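PDB 3K4U: binding component of ABC transporter from Wolinella succinogenes, which probably serves as the solute-binding component of an ABC transporter and binds lysine in its ligand pocket. Local coordinates for residues Ser94-Lys106 against Lys174-Leu186. Sequence-based numbering, arbitrary orientation.
Sequences SLLVKKGLEKGVK and KGQGYLVHLDTSL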
loop_
_atom_site.group_PDB
_atom_site.type_symbol
_atom_site.label_atom_id
_atom_site.label_comp_id
_atom_site.label_asym_id
_atom_site.label_seq_id
_atom_site.Cartn_x
_atom_site.Cartn_y
_atom_site.Cartn_z
ATOM N N SER E 94 -28.586 3.707 17.793
ATOM C CA SER E 94 -28.132 3.719 19.161
ATOM C C SER E 94 -29.341 3.791 20.061
ATOM O O SER E 94 -30.476 3.817 19.592
ATOM C CB SER E 94 -27.274 4.942 19.411
ATOM O OG SER E 94 -25.908 4.620 19.407
ATOM N N LEU E 95 -29.087 3.801 21.366
ATOM C CA LEU E 95 -30.135 3.818 22.366
ATOM C C LEU E 95 -29.990 5.002 23.339
ATOM O O LEU E 95 -28.883 5.323 23.801
ATOM C CB LEU E 95 -30.180 2.484 23.098
ATOM C CG LEU E 95 -30.230 1.202 22.250
ATOM C CD1 LEU E 95 -30.263 -0.021 23.143
ATOM C CD2 LEU E 95 -31.420 1.177 21.283
ATOM N N LEU E 96 -31.107 5.673 23.614
ATOM C CA LEU E 96 -31.149 6.603 24.722
ATOM C C LEU E 96 -32.039 5.986 25.789
ATOM O O LEU E 96 -33.169 5.609 25.485
ATOM C CB LEU E 96 -31.683 7.963 24.283
ATOM C CG LEU E 96 -30.872 8.853 23.336
ATOM C CD1 LEU E 96 -31.600 10.190 23.187
ATOM C CD2 LEU E 96 -29.429 9.056 23.801
ATOM N N VAL E 97 -31.524 5.868 27.020
ATOM C CA VAL E 97 -32.247 5.214 28.144
ATOM C C VAL E 97 -32.425 6.159 29.338
ATOM O O VAL E 97 -31.717 7.161 29.454
ATOM C CB VAL E 97 -31.536 3.871 28.594
ATOM C CG1 VAL E 97 -31.179 2.991 27.376
ATOM C CG2 VAL E 97 -30.277 4.135 29.437
ATOM N N LYS E 98 -33.368 5.849 30.222
ATOM C CA LYS E 98 -33.525 6.604 31.474
ATOM C C LYS E 98 -32.375 6.272 32.427
ATOM O O LYS E 98 -31.782 5.191 32.334
ATOM C CB LYS E 98 -34.860 6.286 32.153
ATOM C CG LYS E 98 -35.696 7.533 32.547
ATOM C CD LYS E 98 -35.156 8.304 33.772
ATOM C CE LYS E 98 -35.446 9.818 33.679
ATOM N NZ LYS E 98 -36.905 10.154 33.711
ATOM N N LYS E 99 -32.073 7.198 33.339
ATOM C CA LYS E 99 -30.979 7.040 34.310
ATOM C C LYS E 99 -30.909 5.668 35.002
ATOM O O LYS E 99 -31.931 5.031 35.277
ATOM C CB LYS E 99 -30.999 8.168 35.354
ATOM C CG LYS E 99 -30.110 9.367 34.995
ATOM C CD LYS E 99 -29.287 9.850 36.199
ATOM C CE LYS E 99 -28.122 10.745 35.759
ATOM N NZ LYS E 99 -27.075 10.022 34.976
ATOM N N GLY E 100 -29.686 5.212 35.262
ATOM C CA GLY E 100 -29.465 3.955 35.983
ATOM C C GLY E 100 -29.640 2.715 35.120
ATOM O O GLY E 100 -28.884 1.745 35.261
ATOM N N LEU E 101 -30.610 2.755 34.207
ATOM C CA LEU E 101 -30.988 1.582 33.422
ATOM C C LEU E 101 -29.860 1.023 32.542
ATOM O O LEU E 101 -30.012 -0.037 31.929
ATOM C CB LEU E 101 -32.225 1.892 32.572
ATOM C CG LEU E 101 -33.153 0.702 32.313
ATOM C CD1 LEU E 101 -33.960 0.370 33.562
ATOM C CD2 LEU E 101 -34.069 0.998 31.144
ATOM N N GLU E 102 -28.733 1.731 32.499
ATOM C CA GLU E 102 -27.571 1.311 31.717
ATOM C C GLU E 102 -26.574 0.468 32.538
ATOM O O GLU E 102 -25.734 -0.239 31.969
ATOM C CB GLU E 102 -26.891 2.539 31.078
ATOM C CG GLU E 102 -25.793 3.234 31.905
ATOM C CD GLU E 102 -26.285 4.022 33.136
ATOM O OE1 GLU E 102 -27.500 4.071 33.447
ATOM O OE2 GLU E 102 -25.414 4.606 33.806
ATOM N N LYS E 103 -26.680 0.539 33.865
ATOM C CA LYS E 103 -25.770 -0.185 34.761
ATOM C C LYS E 103 -25.853 -1.676 34.493
ATOM O O LYS E 103 -26.948 -2.216 34.311
ATOM C CB LYS E 103 -26.084 0.088 36.244
ATOM C CG LYS E 103 -25.969 1.553 36.670
ATOM C CD LYS E 103 -25.609 1.682 38.145
ATOM C CE LYS E 103 -25.486 3.142 38.559
ATOM N NZ LYS E 103 -26.781 3.716 39.038
ATOM N N GLY E 104 -24.691 -2.324 34.466
ATOM C CA GLY E 104 -24.595 -3.767 34.255
ATOM C C GLY E 104 -25.274 -4.247 32.987
ATOM O O GLY E 104 -26.091 -5.178 33.022
ATOM N N VAL E 105 -24.969 -3.573 31.879
ATOM C CA VAL E 105 -25.418 -3.989 30.547
ATOM C C VAL E 105 -24.217 -3.953 29.593
ATOM O O VAL E 105 -23.509 -2.945 29.503
ATOM C CB VAL E 105 -26.655 -3.155 30.010
ATOM C CG1 VAL E 105 -27.636 -2.737 31.153
ATOM C CG2 VAL E 105 -26.232 -1.964 29.133
ATOM N N LYS E 106 -23.972 -5.064 28.910
ATOM C CA LYS E 106 -22.794 -5.183 28.044
ATOM C C LYS E 106 -23.165 -5.001 26.578
ATOM O O LYS E 106 -22.372 -4.478 25.793
ATOM C CB LYS E 106 -22.055 -6.518 28.271
ATOM C CG LYS E 106 -21.010 -6.480 29.392
ATOM C CD LYS E 106 -19.902 -7.518 29.142
ATOM C CE LYS E 106 -18.533 -7.101 29.712
ATOM N NZ LYS E 106 -17.752 -6.231 28.771
ATOM N N LYS E 174 -30.748 18.381 25.797
ATOM C CA LYS E 174 -31.696 18.170 26.902
ATOM C C LYS E 174 -31.363 16.954 27.722
ATOM O O LYS E 174 -31.460 16.993 28.943
ATOM C CB LYS E 174 -33.137 18.052 26.390
ATOM C CG LYS E 174 -33.701 19.318 25.786
ATOM C CD LYS E 174 -35.095 19.072 25.234
ATOM C CE LYS E 174 -35.488 20.131 24.213
ATOM N NZ LYS E 174 -36.833 19.843 23.646
ATOM N N GLY E 175 -30.970 15.886 27.030
ATOM C CA GLY E 175 -30.707 14.585 27.637
ATOM C C GLY E 175 -29.602 14.486 28.678
ATOM O O GLY E 175 -29.697 13.640 29.562
ATOM N N GLN E 176 -28.575 15.345 28.597
ATOM C CA GLN E 176 -27.335 15.182 29.399
ATOM C C GLN E 176 -27.549 14.894 30.884
ATOM O O GLN E 176 -26.867 14.041 31.448
ATOM C CB GLN E 176 -26.313 16.326 29.188
ATOM C CG GLN E 176 -26.670 17.679 29.834
ATOM C CD GLN E 176 -27.292 18.684 28.862
ATOM O OE1 GLN E 176 -26.707 19.733 28.591
ATOM N NE2 GLN E 176 -28.477 18.372 28.344
ATOM N N GLY E 177 -28.481 15.599 31.515
ATOM C CA GLY E 177 -28.790 15.342 32.915
ATOM C C GLY E 177 -29.754 14.190 33.183
ATOM O O GLY E 177 -29.733 13.618 34.267
ATOM N N TYR E 178 -30.596 13.832 32.213
ATOM C CA TYR E 178 -31.738 12.959 32.506
ATOM C C TYR E 178 -31.677 11.574 31.879
ATOM O O TYR E 178 -32.174 10.613 32.453
ATOM C CB TYR E 178 -33.054 13.646 32.122
ATOM C CG TYR E 178 -33.139 15.088 32.568
ATOM C CD1 TYR E 178 -33.881 15.450 33.692
ATOM C CD2 TYR E 178 -32.454 16.096 31.871
ATOM C CE1 TYR E 178 -33.960 16.784 34.102
ATOM C CE2 TYR E 178 -32.517 17.429 32.275
ATOM C CZ TYR E 178 -33.274 17.766 33.389
ATOM O OH TYR E 178 -33.341 19.084 33.786
ATOM N N LEU E 179 -31.084 11.473 30.696
ATOM C CA LEU E 179 -30.962 10.197 29.997
ATOM C C LEU E 179 -29.501 9.787 29.887
ATOM O O LEU E 179 -28.603 10.557 30.276
ATOM C CB LEU E 179 -31.582 10.303 28.606
ATOM C CG LEU E 179 -33.085 10.063 28.386
ATOM C CD1 LEU E 179 -33.957 10.629 29.493
ATOM C CD2 LEU E 179 -33.469 10.655 27.049
ATOM N N VAL E 180 -29.266 8.567 29.393
ATOM C CA VAL E 180 -27.905 8.108 29.101
ATOM C C VAL E 180 -27.826 7.376 27.767
ATOM O O VAL E 180 -28.615 6.464 27.492
ATOM C CB VAL E 180 -27.301 7.239 30.213
ATOM C CG1 VAL E 180 -25.861 6.849 29.846
ATOM C CG2 VAL E 180 -27.314 7.977 31.536
ATOM N N HIS E 181 -26.849 7.796 26.967
ATOM C CA HIS E 181 -26.598 7.326 25.612
ATOM C C HIS E 181 -25.817 6.002 25.573
ATOM O O HIS E 181 -24.593 5.975 25.798
ATOM C CB HIS E 181 -25.795 8.424 24.906
ATOM C CG HIS E 181 -25.577 8.203 23.445
ATOM N ND1 HIS E 181 -26.370 7.371 22.684
ATOM C CD2 HIS E 181 -24.688 8.762 22.590
ATOM C CE1 HIS E 181 -25.966 7.407 21.426
ATOM N NE2 HIS E 181 -24.954 8.252 21.340
ATOM N N LEU E 182 -26.514 4.903 25.290
ATOM C CA LEU E 182 -25.828 3.653 24.975
ATOM C C LEU E 182 -25.414 3.687 23.503
ATOM O O LEU E 182 -26.225 3.407 22.601
ATOM C CB LEU E 182 -26.689 2.440 25.320
ATOM C CG LEU E 182 -26.576 2.095 26.808
ATOM C CD1 LEU E 182 -27.557 1.001 27.187
ATOM C CD2 LEU E 182 -25.127 1.687 27.179
ATOM N N ASP E 183 -24.152 4.047 23.265
ATOM C CA ASP E 183 -23.745 4.449 21.926
ATOM C C ASP E 183 -23.128 3.360 21.044
ATOM O O ASP E 183 -22.599 3.661 19.958
ATOM C CB ASP E 183 -22.888 5.720 21.951
ATOM C CG ASP E 183 -21.577 5.543 22.692
ATOM O OD1 ASP E 183 -20.888 4.513 22.508
ATOM O OD2 ASP E 183 -21.221 6.470 23.448
ATOM N N THR E 184 -23.210 2.104 21.473
ATOM C CA THR E 184 -22.817 1.049 20.559
ATOM C C THR E 184 -23.764 1.109 19.364
ATOM O O THR E 184 -24.965 1.196 19.525
ATOM C CB THR E 184 -22.818 -0.357 21.206
ATOM O OG1 THR E 184 -22.279 -0.273 22.530
ATOM C CG2 THR E 184 -21.976 -1.327 20.383
ATOM N N SER E 185 -23.178 1.105 18.170
ATOM C CA SER E 185 -23.885 1.083 16.898
ATOM C C SER E 185 -24.485 -0.289 16.666
ATOM O O SER E 185 -23.771 -1.287 16.794
ATOM C CB SER E 185 -22.882 1.380 15.780
ATOM O OG SER E 185 -23.421 1.065 14.496
ATOM N N LEU E 186 -25.767 -0.369 16.310
ATOM C CA LEU E 186 -26.387 -1.696 16.133
ATOM C C LEU E 186 -26.776 -2.066 14.699
ATOM O O LEU E 186 -27.188 -3.206 14.439
ATOM C CB LEU E 186 -27.576 -1.869 17.068
ATOM C CG LEU E 186 -27.448 -1.250 18.475
ATOM C CD1 LEU E 186 -28.704 -1.448 19.283
ATOM C CD2 LEU E 186 -26.255 -1.790 19.218
#
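L95 and V97 pair with L182 and V180 as the hydrogen-bonded pairs of two antiparallel strands, 94-98 and 179-182. Each pair exchanges two backbone bonds, among them L182 N to L95 O and V180 N to V97 O, both 2.8 Å. The packed side lies on the face that carries these four residues, where loop 99-106 folds back over the sheet. Leucine and branched valine suit it because they fill it with methyls: CD1 of L182 sits between V97 CG1 (4.1 Å) and V105 CG2 (3.8 Å), crossing both valines obliquely, and the CB atoms of L95 and L182 meet beneath. E102 adds its aliphatic part, CB against L182 CD1 and CG against V180 CG1.

On the other face, L96 lays its CD2 3.7 Å from H181 ND1, while helices 145-154 and 164-175 cover this side. Histidine suits its place as a flat ring with an N-H donor. Chi1 near -173° turns the imidazole edge toward strand 94-98: S94 CB meets it in plane, 3.4 Å from CE1, and ND1 gives L95 O a long, weak but straight bond (3.4 Å, 175°). A leucine in place of H181 would probably lose this second grip on L95 O and leave S94 CB without its flat neighbour.

Toward solvent, K99, suited by its long charged chain, runs CG and CE past the carbonyls of Y178 and G177, and NZ reaches V180 CG2. Backbone bonding thus fixes the register, and apolar side chains cover one face, while the K98 and K99 chains lie toward solvent.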